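Autoinducer 2-binding protein LsrB (Clostridium saccharobutylicum DSM 13864, PDB 6DSP) binds the quorum-sensing signal autoinducer-2 as a receptor of the bacterial solute-binding protein 2 family. Local coordinates at residues F35-Y46 with L270-C281. Numbering follows the deposited sequence.
Sequences FFESANKGAQKY and LWDCGIQGAMGC. With PAV ((2R,4S)-2-methyl-2,3,3,4-tetrahydroxytetrahydrofuran), chain C.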
ATOM      1  N   PHE A  35      -5.160   7.780   1.225  1.00 11.97           N
ATOM      2  CA  PHE A  35      -3.760   7.355   1.205  1.00 11.85           C
ATOM      3  C   PHE A  35      -2.995   8.126   0.140  1.00 12.28           C
ATOM      4  O   PHE A  35      -1.874   8.619   0.381  1.00 12.90           O
ATOM      5  CB  PHE A  35      -3.695   5.859   0.904  1.00 12.67           C
ATOM      6  CG  PHE A  35      -2.298   5.316   0.802  1.00 11.42           C
ATOM      7  CD1 PHE A  35      -1.561   4.944   1.933  1.00 12.02           C
ATOM      8  CD2 PHE A  35      -1.692   5.238  -0.439  1.00 11.16           C
ATOM      9  CE1 PHE A  35      -0.263   4.448   1.821  1.00 12.34           C
ATOM     10  CE2 PHE A  35      -0.394   4.740  -0.574  1.00 12.35           C
ATOM     11  CZ  PHE A  35       0.325   4.366   0.568  1.00 12.07           C
ATOM     12  N   PHE A  36      -3.579   8.223  -1.052  1.00 12.27           N
ATOM     13  CA  PHE A  36      -2.901   8.836  -2.187  1.00 12.15           C
ATOM     14  C   PHE A  36      -2.906  10.344  -2.086  1.00 12.63           C
ATOM     15  O   PHE A  36      -1.915  10.994  -2.442  1.00 13.25           O
ATOM     16  CB  PHE A  36      -3.522   8.310  -3.481  1.00 12.07           C
ATOM     17  CG  PHE A  36      -3.246   6.850  -3.643  1.00 11.80           C
ATOM     18  CD1 PHE A  36      -1.965   6.424  -3.993  1.00 12.19           C
ATOM     19  CD2 PHE A  36      -4.188   5.880  -3.360  1.00 13.26           C
ATOM     20  CE1 PHE A  36      -1.637   5.078  -4.054  1.00 12.76           C
ATOM     21  CE2 PHE A  36      -3.840   4.515  -3.439  1.00 13.35           C
ATOM     22  CZ  PHE A  36      -2.562   4.137  -3.812  1.00 13.40           C
ATOM     23  N   GLU A  37      -3.985  10.918  -1.561  1.00 12.31           N
ATOM     24  CA  GLU A  37      -3.997  12.360  -1.363  1.00 13.71           C
ATOM     25  C   GLU A  37      -2.965  12.773  -0.334  1.00 14.07           C
ATOM     26  O   GLU A  37      -2.271  13.778  -0.512  1.00 14.43           O
ATOM     27  CB  GLU A  37      -5.400  12.810  -0.973  1.00 14.70           C
ATOM     28  CG  GLU A  37      -6.412  12.577  -2.107  1.00 15.88           C
ATOM     29  CD  GLU A  37      -6.054  13.311  -3.420  1.00 17.45           C
ATOM     30  OE1 GLU A  37      -5.653  14.513  -3.385  1.00 18.82           O
ATOM     31  OE2 GLU A  37      -6.168  12.668  -4.507  1.00 18.12           O
ATOM     32  N   SER A  38      -2.836  12.008   0.762  1.00 14.09           N
ATOM     33  CA  SER A  38      -1.827  12.321   1.771  1.00 14.39           C
ATOM     34  C   SER A  38      -0.417  12.105   1.237  1.00 14.04           C
ATOM     35  O   SER A  38       0.503  12.884   1.545  1.00 14.59           O
ATOM     36  CB  SER A  38      -2.089  11.500   3.022  1.00 16.04           C
ATOM     37  OG  SER A  38      -3.171  12.060   3.754  1.00 18.14           O
ATOM     38  N   ALA A  39      -0.233  11.084   0.389  1.00 13.94           N
ATOM     39  CA  ALA A  39       1.091  10.877  -0.174  1.00 13.98           C
ATOM     40  C   ALA A  39       1.473  12.057  -1.057  1.00 13.50           C
ATOM     41  O   ALA A  39       2.621  12.522  -1.042  1.00 14.34           O
ATOM     42  CB  ALA A  39       1.120   9.576  -0.965  1.00 13.71           C
ATOM     43  N   ASN A  40       0.517  12.557  -1.849  1.00 13.40           N
ATOM     44  CA  ASN A  40       0.832  13.708  -2.688  1.00 13.52           C
ATOM     45  C   ASN A  40       1.067  14.954  -1.848  1.00 14.48           C
ATOM     46  O   ASN A  40       1.899  15.790  -2.202  1.00 15.03           O
ATOM     47  CB  ASN A  40      -0.280  13.944  -3.700  1.00 14.15           C
ATOM     48  CG  ASN A  40       0.028  15.116  -4.609  1.00 14.69           C
ATOM     49  OD1 ASN A  40       1.096  15.168  -5.249  1.00 14.83           O
ATOM     50  ND2 ASN A  40      -0.875  16.089  -4.626  1.00 14.55           N
ATOM     51  N   LYS A  41       0.332  15.126  -0.747  1.00 14.93           N
ATOM     52  CA  LYS A  41       0.613  16.296   0.085  1.00 16.46           C
ATOM     53  C   LYS A  41       2.075  16.295   0.524  1.00 16.33           C
ATOM     54  O   LYS A  41       2.755  17.336   0.505  1.00 16.82           O
ATOM     55  CB  LYS A  41      -0.361  16.362   1.262  1.00 18.99           C
ATOM     56  CG  LYS A  41      -1.754  16.740   0.819  1.00 23.93           C
ATOM     57  CD  LYS A  41      -2.744  16.670   1.995  1.00 29.24           C
ATOM     58  CE  LYS A  41      -4.171  16.941   1.533  1.00 33.59           C
ATOM     59  NZ  LYS A  41      -5.130  16.630   2.636  1.00 36.29           N
ATOM     60  N   GLY A  42       2.601  15.120   0.850  1.00 16.21           N
ATOM     61  CA  GLY A  42       4.010  15.023   1.201  1.00 16.07           C
ATOM     62  C   GLY A  42       4.927  15.269   0.022  1.00 15.84           C
ATOM     63  O   GLY A  42       5.905  16.031   0.126  1.00 16.53           O
ATOM     64  N   ALA A  43       4.607  14.679  -1.131  1.00 15.26           N
ATOM     65  CA  ALA A  43       5.447  14.914  -2.299  1.00 15.97           C
ATOM     66  C   ALA A  43       5.486  16.390  -2.663  1.00 16.45           C
ATOM     67  O   ALA A  43       6.543  16.911  -3.039  1.00 17.10           O
ATOM     68  CB  ALA A  43       4.942  14.078  -3.471  1.00 16.35           C
ATOM     69  N   GLN A  44       4.352  17.083  -2.551  1.00 16.51           N
ATOM     70  CA  GLN A  44       4.339  18.507  -2.873  1.00 16.48           C
ATOM     71  C   GLN A  44       5.182  19.299  -1.878  1.00 18.02           C
ATOM     72  O   GLN A  44       5.970  20.171  -2.271  1.00 19.04           O
ATOM     73  CB  GLN A  44       2.905  19.048  -2.897  1.00 16.45           C
ATOM     74  CG  GLN A  44       2.014  18.474  -3.973  1.00 16.16           C
ATOM     75  CD  GLN A  44       2.607  18.623  -5.373  1.00 16.39           C
ATOM     76  OE1 GLN A  44       3.162  19.680  -5.720  1.00 17.41           O
ATOM     77  NE2 GLN A  44       2.445  17.607  -6.197  1.00 16.82           N
ATOM     78  N   LYS A  45       5.007  19.036  -0.571  1.00 18.48           N
ATOM     79  CA  LYS A  45       5.747  19.781   0.440  1.00 20.91           C
ATOM     80  C   LYS A  45       7.253  19.628   0.254  1.00 20.40           C
ATOM     81  O   LYS A  45       7.998  20.618   0.259  1.00 21.38           O
ATOM     82  CB  LYS A  45       5.322  19.326   1.829  1.00 24.35           C
ATOM     83  CG  LYS A  45       6.099  20.026   2.936  1.00 29.09           C
ATOM     84  CD  LYS A  45       5.735  19.450   4.298  1.00 33.53           C
ATOM     85  CE  LYS A  45       6.827  18.518   4.805  1.00 36.88           C
ATOM     86  NZ  LYS A  45       8.134  19.236   4.925  1.00 38.83           N
ATOM     87  N   TYR A  46       7.725  18.399   0.079  1.00 19.66           N
ATOM     88  CA  TYR A  46       9.163  18.191  -0.008  1.00 19.46           C
ATOM     89  C   TYR A  46       9.723  18.680  -1.337  1.00 20.04           C
ATOM     90  O   TYR A  46      10.807  19.275  -1.375  1.00 20.22           O
ATOM     91  CB  TYR A  46       9.507  16.716   0.223  1.00 19.27           C
ATOM     92  CG  TYR A  46       9.496  16.285   1.663  1.00 20.78           C
ATOM     93  CD1 TYR A  46      10.648  16.378   2.434  1.00 22.00           C
ATOM     94  CD2 TYR A  46       8.340  15.799   2.257  1.00 21.96           C
ATOM     95  CE1 TYR A  46      10.647  15.988   3.777  1.00 23.87           C
ATOM     96  CE2 TYR A  46       8.324  15.414   3.578  1.00 23.94           C
ATOM     97  CZ  TYR A  46       9.479  15.497   4.340  1.00 25.22           C
ATOM     98  OH  TYR A  46       9.435  15.098   5.657  1.00 28.09           O
ATOM     99  N   LEU A 270      -0.261   1.683   9.266  1.00 13.47           N
ATOM    100  CA  LEU A 270       0.223   2.261   8.013  1.00 13.17           C
ATOM    101  C   LEU A 270       1.700   2.568   8.215  1.00 13.54           C
ATOM    102  O   LEU A 270       2.431   1.744   8.785  1.00 14.15           O
ATOM    103  CB  LEU A 270      -0.588   3.489   7.557  1.00 13.14           C
ATOM    104  CG  LEU A 270      -0.475   3.713   6.030  1.00 13.29           C
ATOM    105  CD1 LEU A 270      -1.341   2.757   5.210  1.00 14.57           C
ATOM    106  CD2 LEU A 270      -0.788   5.175   5.692  1.00 14.44           C
ATOM    107  N   TRP A 271       2.144   3.714   7.716  1.00 13.91           N
ATOM    108  CA  TRP A 271       3.538   4.136   7.627  1.00 13.47           C
ATOM    109  C   TRP A 271       3.442   5.567   7.101  1.00 14.39           C
ATOM    110  O   TRP A 271       2.344   6.048   6.788  1.00 14.65           O
ATOM    111  CB  TRP A 271       4.338   3.218   6.662  1.00 12.95           C
ATOM    112  CG  TRP A 271       3.659   3.042   5.327  1.00 13.14           C
ATOM    113  CD1 TRP A 271       3.726   3.903   4.259  1.00 13.28           C
ATOM    114  CD2 TRP A 271       2.754   1.997   4.939  1.00 12.47           C
ATOM    115  NE1 TRP A 271       2.920   3.465   3.234  1.00 13.19           N
ATOM    116  CE2 TRP A 271       2.309   2.292   3.618  1.00 12.63           C
ATOM    117  CE3 TRP A 271       2.304   0.823   5.554  1.00 13.16           C
ATOM    118  CZ2 TRP A 271       1.429   1.453   2.927  1.00 12.64           C
ATOM    119  CZ3 TRP A 271       1.424  -0.003   4.861  1.00 12.97           C
ATOM    120  CH2 TRP A 271       0.991   0.325   3.559  1.00 13.12           C
ATOM    121  N   ASP A 272       4.578   6.247   6.970  1.00 15.19           N
ATOM    122  CA  ASP A 272       4.538   7.667   6.605  1.00 16.06           C
ATOM    123  C   ASP A 272       4.433   7.764   5.085  1.00 15.37           C
ATOM    124  O   ASP A 272       5.434   7.826   4.370  1.00 15.54           O
ATOM    125  CB  ASP A 272       5.766   8.386   7.153  1.00 18.55           C
ATOM    126  CG  ASP A 272       5.732   9.875   6.925  1.00 21.89           C
ATOM    127  OD1 ASP A 272       4.972  10.373   6.062  1.00 22.01           O
ATOM    128  OD2 ASP A 272       6.518  10.543   7.623  1.00 25.00           O
ATOM    129  N   CYS A 273       3.193   7.746   4.571  1.00 14.86           N
ATOM    130  CA  CYS A 273       3.029   7.741   3.122  1.00 14.49           C
ATOM    131  C   CYS A 273       3.391   9.079   2.485  1.00 14.87           C
ATOM    132  O   CYS A 273       3.734   9.099   1.301  1.00 14.73           O
ATOM    133  CB  CYS A 273       1.625   7.288   2.713  1.00 14.93           C
ATOM    134  SG  CYS A 273       0.326   8.436   3.190  1.00 16.34           S
ATOM    135  N   GLY A 274       3.330  10.188   3.234  1.00 15.33           N
ATOM    136  CA  GLY A 274       3.800  11.459   2.710  1.00 15.53           C
ATOM    137  C   GLY A 274       5.286  11.454   2.436  1.00 15.73           C
ATOM    138  O   GLY A 274       5.725  11.874   1.363  1.00 15.75           O
ATOM    139  N   ILE A 275       6.084  10.975   3.393  1.00 16.59           N
ATOM    140  CA  ILE A 275       7.518  10.875   3.153  1.00 18.17           C
ATOM    141  C   ILE A 275       7.799   9.829   2.089  1.00 16.06           C
ATOM    142  O   ILE A 275       8.714   9.990   1.279  1.00 16.11           O
ATOM    143  CB  ILE A 275       8.304  10.653   4.461  1.00 22.33           C
ATOM    144  CG1 ILE A 275       9.700  11.292   4.352  1.00 25.04           C
ATOM    145  CG2 ILE A 275       8.488   9.198   4.768  1.00 24.32           C
ATOM    146  CD1 ILE A 275      10.401  11.419   5.663  1.00 27.05           C
ATOM    147  N   GLN A 276       6.987   8.776   2.027  1.00 14.74           N
ATOM    148  CA  GLN A 276       7.178   7.759   0.996  1.00 14.10           C
ATOM    149  C   GLN A 276       6.982   8.343  -0.400  1.00 14.12           C
ATOM    150  O   GLN A 276       7.796   8.109  -1.296  1.00 14.58           O
ATOM    151  CB  GLN A 276       6.212   6.599   1.223  1.00 13.76           C
ATOM    152  CG  GLN A 276       6.460   5.464   0.224  1.00 13.24           C
ATOM    153  CD  GLN A 276       5.414   4.369   0.302  1.00 13.01           C
ATOM    154  OE1 GLN A 276       4.393   4.522   0.963  1.00 13.74           O
ATOM    155  NE2 GLN A 276       5.698   3.241  -0.333  1.00 13.13           N
ATOM    156  N   GLY A 277       5.884   9.083  -0.606  1.00 14.10           N
ATOM    157  CA  GLY A 277       5.673   9.699  -1.914  1.00 14.63           C
ATOM    158  C   GLY A 277       6.788  10.671  -2.247  1.00 14.89           C
ATOM    159  O   GLY A 277       7.283  10.708  -3.373  1.00 14.64           O
ATOM    160  N   ALA A 278       7.211  11.458  -1.258  1.00 15.01           N
ATOM    161  CA  ALA A 278       8.316  12.385  -1.476  1.00 15.29           C
ATOM    162  C   ALA A 278       9.583  11.639  -1.860  1.00 14.98           C
ATOM    163  O   ALA A 278      10.295  12.055  -2.779  1.00 15.31           O
ATOM    164  CB  ALA A 278       8.552  13.224  -0.227  1.00 15.88           C
ATOM    165  N   MET A 279       9.885  10.540  -1.169  1.00 14.83           N
ATOM    166  CA  MET A 279      11.085   9.784  -1.483  1.00 15.16           C
ATOM    167  C   MET A 279      11.039   9.203  -2.892  1.00 14.65           C
ATOM    168  O   MET A 279      12.051   9.206  -3.604  1.00 14.91           O
ATOM    169  CB  MET A 279      11.274   8.673  -0.449  1.00 16.16           C
ATOM    170  CG  MET A 279      11.692   9.190   0.931  1.00 17.78           C
ATOM    171  SD  MET A 279      11.513   7.922   2.202  1.00 19.84           S
ATOM    172  CE  MET A 279      12.762   6.782   1.662  1.00 20.49           C
ATOM    173  N   GLY A 280       9.883   8.649  -3.293  1.00 14.10           N
ATOM    174  CA  GLY A 280       9.762   8.129  -4.643  1.00 13.91           C
ATOM    175  C   GLY A 280      10.015   9.202  -5.679  1.00 13.47           C
ATOM    176  O   GLY A 280      10.744   8.993  -6.650  1.00 14.28           O
ATOM    177  N   CYS A 281       9.434  10.375  -5.461  1.00 13.71           N
ATOM    178  CA  CYS A 281       9.652  11.477  -6.392  1.00 13.80           C
ATOM    179  C   CYS A 281      11.087  11.967  -6.350  1.00 13.66           C
ATOM    180  O   CYS A 281      11.652  12.320  -7.394  1.00 14.80           O
ATOM    181  CB  CYS A 281       8.693  12.622  -6.083  1.00 14.25           C
ATOM    182  SG  CYS A 281       6.976  12.219  -6.479  1.00 14.66           S
TER
HETATM  183  O2  PAV C 401      -2.828  -0.861   1.670  1.00 16.29           O
HETATM  184  C2  PAV C 401      -2.633   0.319   0.864  1.00 12.17           C
HETATM  185  C1  PAV C 401      -2.488   1.602   1.712  1.00 16.09           C
HETATM  186  O5  PAV C 401      -3.992   0.519   0.182  1.00 11.84           O
HETATM  187  C5  PAV C 401      -3.762   1.222  -0.961  1.00 12.63           C
HETATM  188  C4  PAV C 401      -2.238   1.292  -1.171  1.00 13.53           C
HETATM  189  O4  PAV C 401      -1.908   1.016  -2.529  1.00 12.39           O
HETATM  190  C3  PAV C 401      -1.741   0.246  -0.167  1.00 12.52           C
HETATM  191  O3  PAV C 401      -0.452   0.569   0.279  1.00 13.45           O
HETATM  192  O13 PAV C 401      -1.778  -1.039  -0.746  1.00 12.53           O
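One wall of the autoinducer-2 pocket forms where the start of helix 34-50 meets the chain entering helix 273-288, and Phe-35 and Trp-271 join there. Their ring planes stand at 75° with centroids 5.7 Å apart, an oblique pair in which Phe-35 CE1 lies 3.6 Å from Trp-271 CZ2. The Phe-35 ring lies against the ligand, PAV C1 sitting over one face, offset toward the rim, 3.5 Å from Phe-35 CD1; a chi1 of 178°, which sets CG trans to the main-chain N, turns the ring into the pocket. Leu-270 CD2 borders the edge of that ring, whereas PAV O3 meets the edge of the Trp-271 indole. Trp-271 NE1 donates a weak hydrogen bond to Gln-276 OE1; NE2 of the same amide is hydrogen-bonded to Gln-124 OE1 and Val-122 O. Cys-273 adds an oblique sulfur-aromatic contact, its SG 4.6 Å from the Phe-35 centroid. Farther along, small residues let the axes of segments 35-46 and 273-281 approach to 6.6 Å at a crossing angle of -56°. Gly-42 CA and Gly-274 CA are 3.9 Å apart, and Gly-42 CA makes a CA-H...O contact with Gly-274 O. At the far end of the interface Tyr-46 CD2 rests 3.6 Å from Ala-278 CB. Asp-272 N-caps helix 273-288 through Ile-275 N. Close glycine- and alanine-lined packing thus joins two helices of one lobe, while their aromatic end forms part of the ligand cleft of the periplasmic binding protein fold.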